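Local coordinates for beta-d-glucoside glucohydrolase (Hypocrea jecorina, PDB 3ZZ1), which probably hydrolyses terminal, non-reducing beta-D-glucosyl residues to release beta-D-glucose, as a family 3 glycoside hydrolase of cellulose degradation, at residues P269-T272 and N273-S277; L23-Q26 and D27-I31; Y232-T235 and D236-A239; S47-S50 and K51-Y54. One frame throughout, in Å; residues are numbered along the deposited sequence. Where two conformers were deposited one is given.

Contact 1: P269-T272 and N273-S277; sequences PALT and NAVNS
Thr272 and Asn276, one helical turn apart, lie side by side and point the same way, a compact example of i to i+4 pairing on a short helix. Following Asn276 outward, CB sits 3.5 Å from Thr272 O, and CG remains over the same oxygen. The amide then divides: OD1 lies farther from that carbonyl, whereas ND2 comes within 3.7 Å of the methyl CG2 of Thr272. The approach of ND2 to Thr272 O is too badly angled for a hydrogen bond, so the amide tip meets its neighbour through packing. With OG1 of Thr272 beside the backbone N (chi1 -67°), its methyl CG2 stands anti to that N, which brings this methyl alongside the asparagine. The carbonyl itself is taken by the main chain, with Asn276 N at 3.0 Å from Thr272 O. Asn273 N to Pro269 O, Ala274 N to Ala270 O and Val275 N to Leu271 O continue the alpha-helical ladder. On another flank, Leu271 CD1 approaches Val275 CG2 at 4.4 Å, a loose apolar contact between buried residues. The helix ends as Ser277 leaves helical geometry. In the N-terminal family 3 region, Thr272 and Asn276 rest on helix 25-32, Val275 faces helix 282-298, and Ala270 and Ala274 pack on Thr243 in a loop.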
ATOM      1  N   PRO A 269      13.240  19.744 -26.042  1.00 15.15           N
ATOM      2  CA  PRO A 269      13.206  20.553 -27.266  1.00 15.01           C
ATOM      3  C   PRO A 269      11.855  20.494 -27.983  1.00 15.06           C
ATOM      4  O   PRO A 269      11.412  21.503 -28.536  1.00 15.23           O
ATOM      5  CB  PRO A 269      14.312  19.935 -28.134  1.00 14.99           C
ATOM      6  CG  PRO A 269      15.226  19.261 -27.158  1.00 15.21           C
ATOM      7  CD  PRO A 269      14.309  18.727 -26.090  1.00 15.09           C
ATOM      8  N   ALA A 270      11.202  19.331 -27.958  1.00 14.82           N
ATOM      9  CA  ALA A 270       9.885  19.173 -28.575  1.00 14.72           C
ATOM     10  C   ALA A 270       8.809  20.013 -27.880  1.00 14.82           C
ATOM     11  O   ALA A 270       7.915  20.543 -28.546  1.00 14.90           O
ATOM     12  CB  ALA A 270       9.484  17.709 -28.631  1.00 14.74           C
ATOM     13  N   LEU A 271       8.905  20.152 -26.553  1.00 14.68           N
ATOM     14  CA  LEU A 271       7.998  21.035 -25.816  1.00 14.70           C
ATOM     15  C   LEU A 271       8.277  22.500 -26.148  1.00 14.71           C
ATOM     16  O   LEU A 271       7.347  23.278 -26.377  1.00 14.59           O
ATOM     17  CB  LEU A 271       8.073  20.805 -24.300  1.00 14.67           C
ATOM     18  CG  LEU A 271       7.115  21.643 -23.437  1.00 14.63           C
ATOM     19  CD1 LEU A 271       5.647  21.390 -23.776  1.00 14.17           C
ATOM     20  CD2 LEU A 271       7.358  21.401 -21.955  1.00 14.88           C
ATOM     21  N   THR A 272       9.557  22.867 -26.169  1.00 14.75           N
ATOM     22  CA  THR A 272       9.975  24.189 -26.644  1.00 14.92           C
ATOM     23  C   THR A 272       9.363  24.475 -28.020  1.00 15.12           C
ATOM     24  O   THR A 272       8.790  25.542 -28.233  1.00 14.97           O
ATOM     25  CB  THR A 272      11.524  24.320 -26.670  1.00 14.83           C
ATOM     26  OG1 THR A 272      12.023  24.287 -25.327  1.00 14.19           O
ATOM     27  CG2 THR A 272      11.970  25.625 -27.336  1.00 14.59           C
ATOM     28  N   ASN A 273       9.460  23.499 -28.926  1.00 15.80           N
ATOM     29  CA  ASN A 273       8.889  23.609 -30.270  1.00 16.32           C
ATOM     30  C   ASN A 273       7.365  23.717 -30.283  1.00 16.42           C
ATOM     31  O   ASN A 273       6.804  24.468 -31.085  1.00 16.72           O
ATOM     32  CB  ASN A 273       9.343  22.440 -31.150  1.00 16.61           C
ATOM     33  CG  ASN A 273      10.828  22.499 -31.487  1.00 17.56           C
ATOM     34  OD1 ASN A 273      11.476  23.538 -31.331  1.00 18.96           O
ATOM     35  ND2 ASN A 273      11.375  21.376 -31.949  1.00 18.04           N
ATOM     36  N   ALA A 274       6.704  22.973 -29.397  1.00 16.41           N
ATOM     37  CA  ALA A 274       5.239  22.998 -29.294  1.00 16.46           C
ATOM     38  C   ALA A 274       4.699  24.329 -28.750  1.00 16.40           C
ATOM     39  O   ALA A 274       3.616  24.765 -29.134  1.00 16.18           O
ATOM     40  CB  ALA A 274       4.736  21.826 -28.450  1.00 16.43           C
ATOM     41  N   VAL A 275       5.459  24.965 -27.862  1.00 16.39           N
ATOM     42  CA  VAL A 275       5.108  26.288 -27.343  1.00 16.44           C
ATOM     43  C   VAL A 275       5.325  27.366 -28.415  1.00 16.68           C
ATOM     44  O   VAL A 275       4.460  28.223 -28.630  1.00 16.55           O
ATOM     45  CB  VAL A 275       5.889  26.617 -26.040  1.00 16.52           C
ATOM     46  CG1 VAL A 275       5.643  28.045 -25.594  1.00 16.46           C
ATOM     47  CG2 VAL A 275       5.499  25.649 -24.922  1.00 16.72           C
ATOM     48  N   ASN A 276       6.468  27.303 -29.097  1.00 16.82           N
ATOM     49  CA  ASN A 276       6.794  28.253 -30.170  1.00 17.02           C
ATOM     50  C   ASN A 276       5.876  28.168 -31.382  1.00 17.10           C
ATOM     51  O   ASN A 276       5.642  29.181 -32.049  1.00 17.43           O
ATOM     52  CB  ASN A 276       8.247  28.091 -30.618  1.00 17.00           C
ATOM     53  CG  ASN A 276       9.228  28.584 -29.581  1.00 17.24           C
ATOM     54  OD1 ASN A 276       8.888  29.399 -28.723  1.00 16.96           O
ATOM     55  ND2 ASN A 276      10.459  28.090 -29.654  1.00 18.36           N
ATOM     56  N   SER A 277       5.379  26.961 -31.657  1.00 17.03           N
ATOM     57  CA  SER A 277       4.450  26.722 -32.761  0.50 16.98           C
ATOM     58  C   SER A 277       3.004  26.857 -32.299  1.00 16.89           C
ATOM     59  O   SER A 277       2.073  26.502 -33.030  1.00 17.04           O
ATOM     60  CB  SER A 277       4.678  25.339 -33.375  0.50 16.99           C
ATOM     61  OG  SER A 277       5.955  25.249 -33.975  0.50 17.00           O
TER

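Contact 2: L23-Q26 and D27-I31; sequences LNLQ and DKVGI
A capping box formed by Asn24 and Asp27 starts helix 25-32, each residue's side chain accepting from the other's backbone. Asn24 OD1 takes Asp27 N at 3.0 Å in an almost straight bond (178° at the hydrogen), and Asp27 OD2 in turn accepts Asn24 N at 3.0 Å through its anti lone pair. CG of Asn24 is set between its backbone N and carbonyl carbon (chi1 65°), which folds the amide back over the first turn; there its plane lies only 10° from that of the carboxylate. The two acceptor oxygens, Asn24 OD1 and Asp27 OD2, end up close together, a proximity probably eased by Lys51, which forms a salt bridge with OD2. Beyond the cap the regular helix takes over, with Val29 N bonded to Leu25 O and Gly30 N to Gln26 O. Leu23, just before the cap, packs CB on Asp27 CB at 3.7 Å and meets Ile31 methyl to methyl, CD1 to CD1, also at 3.7 Å. Leu25 CD1 touches Val29 CG2 at 3.8 Å on the side turned to helix 269-276. The extended Lys28 reaches back past Asn24 O; a water joins its NZ to Leu23 O, and Asp286 of helix 282-298 supplies a salt bridge.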
ATOM      1  N   LEU A  23      11.848  33.599 -14.583  1.00 15.45           N
ATOM      2  CA  LEU A  23      12.266  32.565 -15.528  1.00 15.14           C
ATOM      3  C   LEU A  23      11.876  32.833 -16.981  1.00 15.11           C
ATOM      4  O   LEU A  23      10.885  33.513 -17.252  1.00 15.19           O
ATOM      5  CB  LEU A  23      11.737  31.197 -15.077  1.00 15.18           C
ATOM      6  CG  LEU A  23      12.034  30.751 -13.637  1.00 15.13           C
ATOM      7  CD1 LEU A  23      11.350  29.422 -13.325  1.00 14.59           C
ATOM      8  CD2 LEU A  23      13.537  30.665 -13.344  1.00 15.27           C
ATOM      9  N   ASN A  24      12.677  32.307 -17.908  1.00 14.88           N
ATOM     10  CA  ASN A  24      12.329  32.307 -19.330  1.00 14.76           C
ATOM     11  C   ASN A  24      11.856  30.918 -19.753  1.00 14.82           C
ATOM     12  O   ASN A  24      11.744  30.024 -18.908  1.00 14.66           O
ATOM     13  CB  ASN A  24      13.485  32.827 -20.206  1.00 14.68           C
ATOM     14  CG  ASN A  24      14.718  31.921 -20.177  1.00 15.67           C
ATOM     15  OD1 ASN A  24      14.618  30.706 -20.010  1.00 17.16           O
ATOM     16  ND2 ASN A  24      15.892  32.521 -20.370  1.00 15.52           N
ATOM     17  N   LEU A  25      11.574  30.731 -21.042  1.00 14.71           N
ATOM     18  CA  LEU A  25      10.991  29.473 -21.510  1.00 14.82           C
ATOM     19  C   LEU A  25      11.917  28.266 -21.314  1.00 15.01           C
ATOM     20  O   LEU A  25      11.458  27.193 -20.909  1.00 14.66           O
ATOM     21  CB  LEU A  25      10.521  29.578 -22.969  1.00 14.82           C
ATOM     22  CG  LEU A  25       9.828  28.364 -23.616  1.00 15.00           C
ATOM     23  CD1 LEU A  25       8.630  27.855 -22.809  1.00 14.58           C
ATOM     24  CD2 LEU A  25       9.402  28.680 -25.044  1.00 15.00           C
ATOM     25  N   GLN A  26      13.211  28.442 -21.588  1.00 15.20           N
ATOM     26  CA  GLN A  26      14.167  27.346 -21.432  1.00 15.64           C
ATOM     27  C   GLN A  26      14.272  26.896 -19.974  1.00 15.51           C
ATOM     28  O   GLN A  26      14.308  25.695 -19.688  1.00 15.43           O
ATOM     29  CB  GLN A  26      15.541  27.701 -22.007  1.00 15.97           C
ATOM     30  CG  GLN A  26      16.466  26.481 -22.189  1.00 17.96           C
ATOM     31  CD  GLN A  26      15.790  25.302 -22.917  1.00 19.51           C
ATOM     32  OE1 GLN A  26      15.182  25.465 -23.981  1.00 18.82           O
ATOM     33  NE2 GLN A  26      15.908  24.108 -22.336  1.00 20.63           N
ATOM     34  N   ASP A  27      14.312  27.868 -19.063  1.00 15.21           N
ATOM     35  CA  ASP A  27      14.236  27.594 -17.633  1.00 15.14           C
ATOM     36  C   ASP A  27      13.061  26.667 -17.341  1.00 14.85           C
ATOM     37  O   ASP A  27      13.225  25.622 -16.716  1.00 14.83           O
ATOM     38  CB  ASP A  27      14.046  28.893 -16.845  1.00 15.14           C
ATOM     39  CG  ASP A  27      15.288  29.757 -16.816  1.00 15.22           C
ATOM     40  OD1 ASP A  27      16.404  29.216 -16.677  1.00 15.18           O
ATOM     41  OD2 ASP A  27      15.135  30.992 -16.904  1.00 15.08           O
ATOM     42  N   LYS A  28      11.886  27.063 -17.827  1.00 14.36           N
ATOM     43  CA  LYS A  28      10.622  26.381 -17.552  1.00 14.12           C
ATOM     44  C   LYS A  28      10.574  24.989 -18.164  1.00 13.97           C
ATOM     45  O   LYS A  28      10.088  24.042 -17.534  1.00 13.95           O
ATOM     46  CB  LYS A  28       9.450  27.232 -18.061  1.00 13.94           C
ATOM     47  CG  LYS A  28       9.258  28.534 -17.297  1.00 13.60           C
ATOM     48  CD  LYS A  28       8.432  29.530 -18.096  1.00 14.17           C
ATOM     49  CE  LYS A  28       8.430  30.893 -17.434  1.00 13.88           C
ATOM     50  NZ  LYS A  28       7.474  31.819 -18.091  1.00 15.40           N
ATOM     51  N   VAL A  29      11.078  24.872 -19.391  1.00 13.68           N
ATOM     52  CA  VAL A  29      11.129  23.594 -20.102  1.00 13.34           C
ATOM     53  C   VAL A  29      12.077  22.621 -19.395  1.00 13.23           C
ATOM     54  O   VAL A  29      11.807  21.425 -19.329  1.00 13.23           O
ATOM     55  CB  VAL A  29      11.494  23.782 -21.601  1.00 13.21           C
ATOM     56  CG1 VAL A  29      11.855  22.459 -22.259  1.00 12.92           C
ATOM     57  CG2 VAL A  29      10.334  24.438 -22.349  1.00 13.22           C
ATOM     58  N   GLY A  30      13.169  23.148 -18.850  1.00 13.31           N
ATOM     59  CA  GLY A  30      14.130  22.344 -18.092  1.00 13.30           C
ATOM     60  C   GLY A  30      13.564  21.812 -16.782  1.00 13.28           C
ATOM     61  O   GLY A  30      13.930  20.721 -16.339  1.00 13.16           O
ATOM     62  N   ILE A  31      12.671  22.586 -16.168  1.00 13.21           N
ATOM     63  CA  ILE A  31      12.025  22.205 -14.910  1.00 13.18           C
ATOM     64  C   ILE A  31      11.017  21.057 -15.091  1.00 13.48           C
ATOM     65  O   ILE A  31      10.894  20.188 -14.220  1.00 13.78           O
ATOM     66  CB  ILE A  31      11.360  23.441 -14.223  1.00 13.34           C
ATOM     67  CG1 ILE A  31      12.444  24.433 -13.761  1.00 12.56           C
ATOM     68  CG2 ILE A  31      10.479  23.023 -13.035  1.00 12.82           C
ATOM     69  CD1 ILE A  31      11.915  25.736 -13.177  1.00 11.48           C
TER
HETATM   70  O   HOH W   1       7.897  34.144 -16.458  1.00 22.54           O

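Contact 3: Y232-T235 and D236-A239; sequences YVMT and DWNA
Torsions bring Met234 and Trp237 together: CG of Met234 lies between its backbone N and carbonyl carbon (chi1 80°) with the chain extended at the next bond, while Trp237 holds an unusual chi1 of -99°, away from the staggered positions, that swings its ring back along the strand it has just left. The sulfur Met234 SD comes to 4.2 Å from Trp237 CZ3. It lies 5.5 Å from the centroid of the six-membered ring and 85° off the ring normal, which makes this a Met-aromatic contact at the ring's edge. Trp237 CZ3 also lies 3.6 Å from Thr235 O, which approaches the ring obliquely. These residues stand at the end of strand 232-235, the outermost strand of the sheet in the N-terminal TIM-barrel region; in such barrels the loops that follow the strands line the active-site end. Here the following loop opens with a type II beta turn from Asp236 to Ala239, closed by Ala239 N on Asp236 O at 3.1 Å. Within the turn, Asp236 OD1 also accepts Trp237 N at 2.7 Å, from the anti side and somewhat out of the carboxylate plane. Thr235 CB faces Ala239 CB at 4.3 Å, packing the strand's last side chain against the turn's end, and Met255 N is hydrogen-bonded to Thr235 OG1. Farther out, the indole NE1 bonds to Val43 O, and Trp37 meets the ring edge-to-face.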
ATOM      1  N   TYR A 232       1.995  18.640  -8.706  1.00 11.50           N
ATOM      2  CA  TYR A 232       2.304  18.291 -10.096  1.00 11.68           C
ATOM      3  C   TYR A 232       2.129  16.816 -10.438  1.00 11.95           C
ATOM      4  O   TYR A 232       2.351  15.935  -9.600  1.00 12.11           O
ATOM      5  CB  TYR A 232       3.711  18.769 -10.489  1.00 11.46           C
ATOM      6  CG  TYR A 232       4.862  18.111  -9.743  1.00 11.68           C
ATOM      7  CD1 TYR A 232       5.282  18.597  -8.504  1.00 12.05           C
ATOM      8  CD2 TYR A 232       5.545  17.023 -10.289  1.00 11.36           C
ATOM      9  CE1 TYR A 232       6.338  18.004  -7.817  1.00 12.09           C
ATOM     10  CE2 TYR A 232       6.608  16.420  -9.608  1.00 11.92           C
ATOM     11  CZ  TYR A 232       7.003  16.923  -8.374  1.00 11.99           C
ATOM     12  OH  TYR A 232       8.046  16.342  -7.690  1.00 11.97           O
ATOM     13  N   VAL A 233       1.734  16.569 -11.688  1.00 11.79           N
ATOM     14  CA  VAL A 233       1.577  15.222 -12.219  1.00 11.72           C
ATOM     15  C   VAL A 233       2.801  14.843 -13.046  1.00 11.89           C
ATOM     16  O   VAL A 233       3.140  15.518 -14.029  1.00 11.57           O
ATOM     17  CB  VAL A 233       0.312  15.093 -13.111  1.00 11.87           C
ATOM     18  CG1 VAL A 233       0.193  13.678 -13.681  1.00 11.65           C
ATOM     19  CG2 VAL A 233      -0.951  15.482 -12.334  1.00 11.51           C
ATOM     20  N   MET A 234       3.461  13.765 -12.635  1.00 11.79           N
ATOM     21  CA  MET A 234       4.550  13.186 -13.405  1.00 11.83           C
ATOM     22  C   MET A 234       4.056  11.902 -14.055  1.00 11.83           C
ATOM     23  O   MET A 234       3.075  11.305 -13.601  1.00 11.66           O
ATOM     24  CB  MET A 234       5.770  12.913 -12.514  1.00 12.05           C
ATOM     25  CG  MET A 234       5.685  11.633 -11.668  1.00 11.78           C
ATOM     26  SD  MET A 234       7.133  11.374 -10.616  1.00 13.34           S
ATOM     27  CE  MET A 234       6.903  12.646  -9.377  1.00 12.24           C
ATOM     28  N   THR A 235       4.729  11.491 -15.123  1.00 11.70           N
ATOM     29  CA  THR A 235       4.422  10.233 -15.790  1.00 11.78           C
ATOM     30  C   THR A 235       5.132   9.108 -15.062  1.00 11.79           C
ATOM     31  O   THR A 235       6.189   9.320 -14.463  1.00 12.03           O
ATOM     32  CB  THR A 235       4.918  10.215 -17.262  1.00 11.50           C
ATOM     33  OG1 THR A 235       6.340  10.393 -17.292  1.00 11.58           O
ATOM     34  CG2 THR A 235       4.263  11.306 -18.087  1.00 11.82           C
ATOM     35  N   ASP A 236       4.558   7.909 -15.123  1.00 11.93           N
ATOM     36  CA  ASP A 236       5.321   6.704 -14.830  1.00 11.63           C
ATOM     37  C   ASP A 236       6.395   6.631 -15.922  1.00 11.94           C
ATOM     38  O   ASP A 236       6.382   7.440 -16.852  1.00 11.92           O
ATOM     39  CB  ASP A 236       4.412   5.470 -14.814  1.00 11.34           C
ATOM     40  CG  ASP A 236       4.999   4.310 -14.007  1.00 10.59           C
ATOM     41  OD1 ASP A 236       6.236   4.203 -13.886  1.00  9.40           O
ATOM     42  OD2 ASP A 236       4.216   3.488 -13.502  1.00 10.40           O
ATOM     43  N   TRP A 237       7.338   5.703 -15.807  1.00 12.21           N
ATOM     44  CA  TRP A 237       8.551   5.774 -16.626  1.00 12.42           C
ATOM     45  C   TRP A 237       8.315   5.411 -18.096  1.00 12.57           C
ATOM     46  O   TRP A 237       8.103   4.249 -18.440  1.00 12.53           O
ATOM     47  CB  TRP A 237       9.692   4.974 -15.977  1.00 12.40           C
ATOM     48  CG  TRP A 237      10.679   5.840 -15.197  1.00 12.22           C
ATOM     49  CD1 TRP A 237      12.042   5.812 -15.296  1.00 11.92           C
ATOM     50  CD2 TRP A 237      10.372   6.867 -14.235  1.00 12.12           C
ATOM     51  NE1 TRP A 237      12.600   6.740 -14.451  1.00 12.37           N
ATOM     52  CE2 TRP A 237      11.602   7.406 -13.793  1.00 11.87           C
ATOM     53  CE3 TRP A 237       9.180   7.384 -13.706  1.00 11.92           C
ATOM     54  CZ2 TRP A 237      11.675   8.432 -12.846  1.00 11.70           C
ATOM     55  CZ3 TRP A 237       9.254   8.405 -12.760  1.00 12.00           C
ATOM     56  CH2 TRP A 237      10.494   8.919 -12.345  1.00 11.40           C
ATOM     57  N   ASN A 238       8.361   6.438 -18.948  1.00 12.84           N
ATOM     58  CA  ASN A 238       8.000   6.352 -20.375  1.00 13.00           C
ATOM     59  C   ASN A 238       6.511   6.029 -20.583  1.00 12.97           C
ATOM     60  O   ASN A 238       6.143   5.304 -21.508  1.00 13.14           O
ATOM     61  CB  ASN A 238       8.909   5.373 -21.144  1.00 13.12           C
ATOM     62  CG  ASN A 238       8.857   5.585 -22.665  1.00 13.99           C
ATOM     63  OD1 ASN A 238       9.022   6.701 -23.153  1.00 14.26           O
ATOM     64  ND2 ASN A 238       8.634   4.505 -23.410  1.00 14.00           N
ATOM     65  N   ALA A 239       5.666   6.575 -19.708  1.00 12.78           N
ATOM     66  CA  ALA A 239       4.213   6.443 -19.824  1.00 12.73           C
ATOM     67  C   ALA A 239       3.570   7.596 -20.621  1.00 12.77           C
ATOM     68  O   ALA A 239       2.341   7.669 -20.741  1.00 12.95           O
ATOM     69  CB  ALA A 239       3.584   6.327 -18.436  1.00 12.46           C
TER

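Contact 4: S47-S50 and K51-Y54; sequences SPAS and KISY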
ATOM      1  N   SER A  47      16.241  19.580 -15.174  1.00 14.64           N
ATOM      2  CA  SER A  47      17.339  20.529 -15.366  1.00 14.90           C
ATOM      3  C   SER A  47      17.296  21.670 -14.346  1.00 15.23           C
ATOM      4  O   SER A  47      16.235  22.255 -14.127  1.00 15.42           O
ATOM      5  CB  SER A  47      17.328  21.081 -16.793  1.00 14.99           C
ATOM      6  OG  SER A  47      17.705  20.083 -17.729  1.00 14.92           O
ATOM      7  N   PRO A  48      18.446  21.997 -13.719  1.00 15.49           N
ATOM      8  CA  PRO A  48      18.459  23.055 -12.698  1.00 15.74           C
ATOM      9  C   PRO A  48      18.143  24.455 -13.252  1.00 15.99           C
ATOM     10  O   PRO A  48      18.412  24.744 -14.423  1.00 15.68           O
ATOM     11  CB  PRO A  48      19.894  23.006 -12.151  1.00 15.88           C
ATOM     12  CG  PRO A  48      20.705  22.388 -13.249  1.00 15.96           C
ATOM     13  CD  PRO A  48      19.781  21.395 -13.907  1.00 15.60           C
ATOM     14  N   ALA A  49      17.552  25.297 -12.407  1.00 16.10           N
ATOM     15  CA  ALA A  49      17.320  26.699 -12.737  1.00 16.28           C
ATOM     16  C   ALA A  49      17.986  27.580 -11.678  1.00 16.40           C
ATOM     17  O   ALA A  49      17.407  27.871 -10.627  1.00 16.42           O
ATOM     18  CB  ALA A  49      15.828  26.989 -12.854  1.00 16.32           C
ATOM     19  N   SER A  50      19.217  27.984 -11.975  1.00 16.45           N
ATOM     20  CA  SER A  50      20.072  28.710 -11.043  1.00 16.47           C
ATOM     21  C   SER A  50      19.536  30.093 -10.679  1.00 16.55           C
ATOM     22  O   SER A  50      19.844  30.619  -9.603  1.00 16.64           O
ATOM     23  CB  SER A  50      21.476  28.843 -11.634  1.00 16.50           C
ATOM     24  OG  SER A  50      21.428  29.537 -12.870  1.00 16.17           O
ATOM     25  N   LYS A  51      18.744  30.675 -11.580  1.00 16.39           N
ATOM     26  CA  LYS A  51      18.159  32.000 -11.373  1.00 16.47           C
ATOM     27  C   LYS A  51      17.314  32.068 -10.103  1.00 16.39           C
ATOM     28  O   LYS A  51      17.159  33.138  -9.516  1.00 16.31           O
ATOM     29  CB  LYS A  51      17.312  32.411 -12.577  1.00 16.49           C
ATOM     30  CG  LYS A  51      18.117  32.778 -13.810  1.00 16.90           C
ATOM     31  CD  LYS A  51      17.203  32.946 -15.014  1.00 17.49           C
ATOM     32  CE  LYS A  51      17.959  32.736 -16.307  1.00 18.41           C
ATOM     33  NZ  LYS A  51      17.111  33.032 -17.488  1.00 18.46           N
ATOM     34  N   ILE A  52      16.776  30.922  -9.689  1.00 16.17           N
ATOM     35  CA  ILE A  52      15.973  30.825  -8.470  1.00 16.11           C
ATOM     36  C   ILE A  52      16.539  29.791  -7.491  1.00 16.04           C
ATOM     37  O   ILE A  52      15.844  29.342  -6.569  1.00 16.09           O
ATOM     38  CB  ILE A  52      14.486  30.525  -8.784  1.00 16.09           C
ATOM     39  CG1 ILE A  52      14.355  29.271  -9.655  1.00 15.75           C
ATOM     40  CG2 ILE A  52      13.832  31.731  -9.458  1.00 16.08           C
ATOM     41  CD1 ILE A  52      13.025  28.568  -9.508  1.00 15.87           C
ATOM     42  N   SER A  53      17.807  29.426  -7.700  1.00 15.65           N
ATOM     43  CA  SER A  53      18.516  28.446  -6.866  1.00 15.30           C
ATOM     44  C   SER A  53      17.789  27.097  -6.807  1.00 14.84           C
ATOM     45  O   SER A  53      17.819  26.399  -5.792  1.00 14.81           O
ATOM     46  CB  SER A  53      18.789  29.004  -5.461  1.00 15.30           C
ATOM     47  OG  SER A  53      19.663  30.121  -5.511  1.00 15.90           O
ATOM     48  N   TYR A  54      17.135  26.751  -7.912  1.00 14.37           N
ATOM     49  CA  TYR A  54      16.438  25.486  -8.052  1.00 13.88           C
ATOM     50  C   TYR A  54      17.415  24.431  -8.558  1.00 13.74           C
ATOM     51  O   TYR A  54      17.990  24.589  -9.635  1.00 13.67           O
ATOM     52  CB  TYR A  54      15.250  25.627  -9.004  1.00 13.63           C
ATOM     53  CG  TYR A  54      14.347  24.413  -9.046  1.00 13.26           C
ATOM     54  CD1 TYR A  54      13.567  24.060  -7.942  1.00 12.81           C
ATOM     55  CD2 TYR A  54      14.264  23.624 -10.188  1.00 12.50           C
ATOM     56  CE1 TYR A  54      12.730  22.945  -7.979  1.00 12.79           C
ATOM     57  CE2 TYR A  54      13.426  22.513 -10.236  1.00 12.51           C
ATOM     58  CZ  TYR A  54      12.669  22.176  -9.130  1.00 12.83           C
ATOM     59  OH  TYR A  54      11.853  21.068  -9.187  1.00 13.34           O
TER
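Ala49, Ser50 and Tyr54 carry most of the contact, which is a tight reversal of the chain between strands 44-45 and 58-60. Ala49 and Tyr54 form a single antiparallel bridge, a hydrogen-bonded pair: Ala49 N donates to Tyr54 O, and Tyr54 N donates to Ala49 O, both at 2.9 Å. Ser53 sits beside Tyr54 opposite Ala49 as a G1 beta bulge, with the positive phi (57°) expected at that position. Ser50 lies at the bend, where its carbonyl oxygen accepts Ser53 N at 3.0 Å from well above the carbonyl plane. The side chains follow the backbone closely. Ala49 CB packs on Tyr54 CB at 4.1 Å and on Ile52 CG1 at 4.2 Å, and the Tyr54 ring, with CG anti to the backbone N (chi1 -171°), has Ala49 N at its edge. Beyond the turn, Tyr54 meets Trp296 of helix 282-298 edge-to-face. Ala49 O also accepts Ile52 N, at 3.3 Å, and its two donors, Tyr54 N and Ile52 N, lie well out of the carbonyl plane on opposite faces of it. The chemistry thus implies a turn set by the main chain: four backbone bonds, two of them on Ala49 O, define the reversal, and the Ala49 methyl packs against both Tyr54 and Ile52 beside them.

From the N terminus the contacts run in series as 2, 4, 3 and 1, none enclosing or crossing another. Each is local: contact 2 starts a helix, contact 4 reverses the loop between strands 44-45 and 58-60, contact 3 closes a turn after the strand at the opposite end of that sheet, and contact 1 shapes a later helix. In space, contact 2 occupies the middle. One flank packs on contact 1, with Val29 CG2 3.4 Å from Thr272 OG1, and another meets contact 4, where Gly30 O and Ser47 N form a probable hydrogen bond. Contact 3 stands apart, its nearest atoms about 6 Å from those of contact 4.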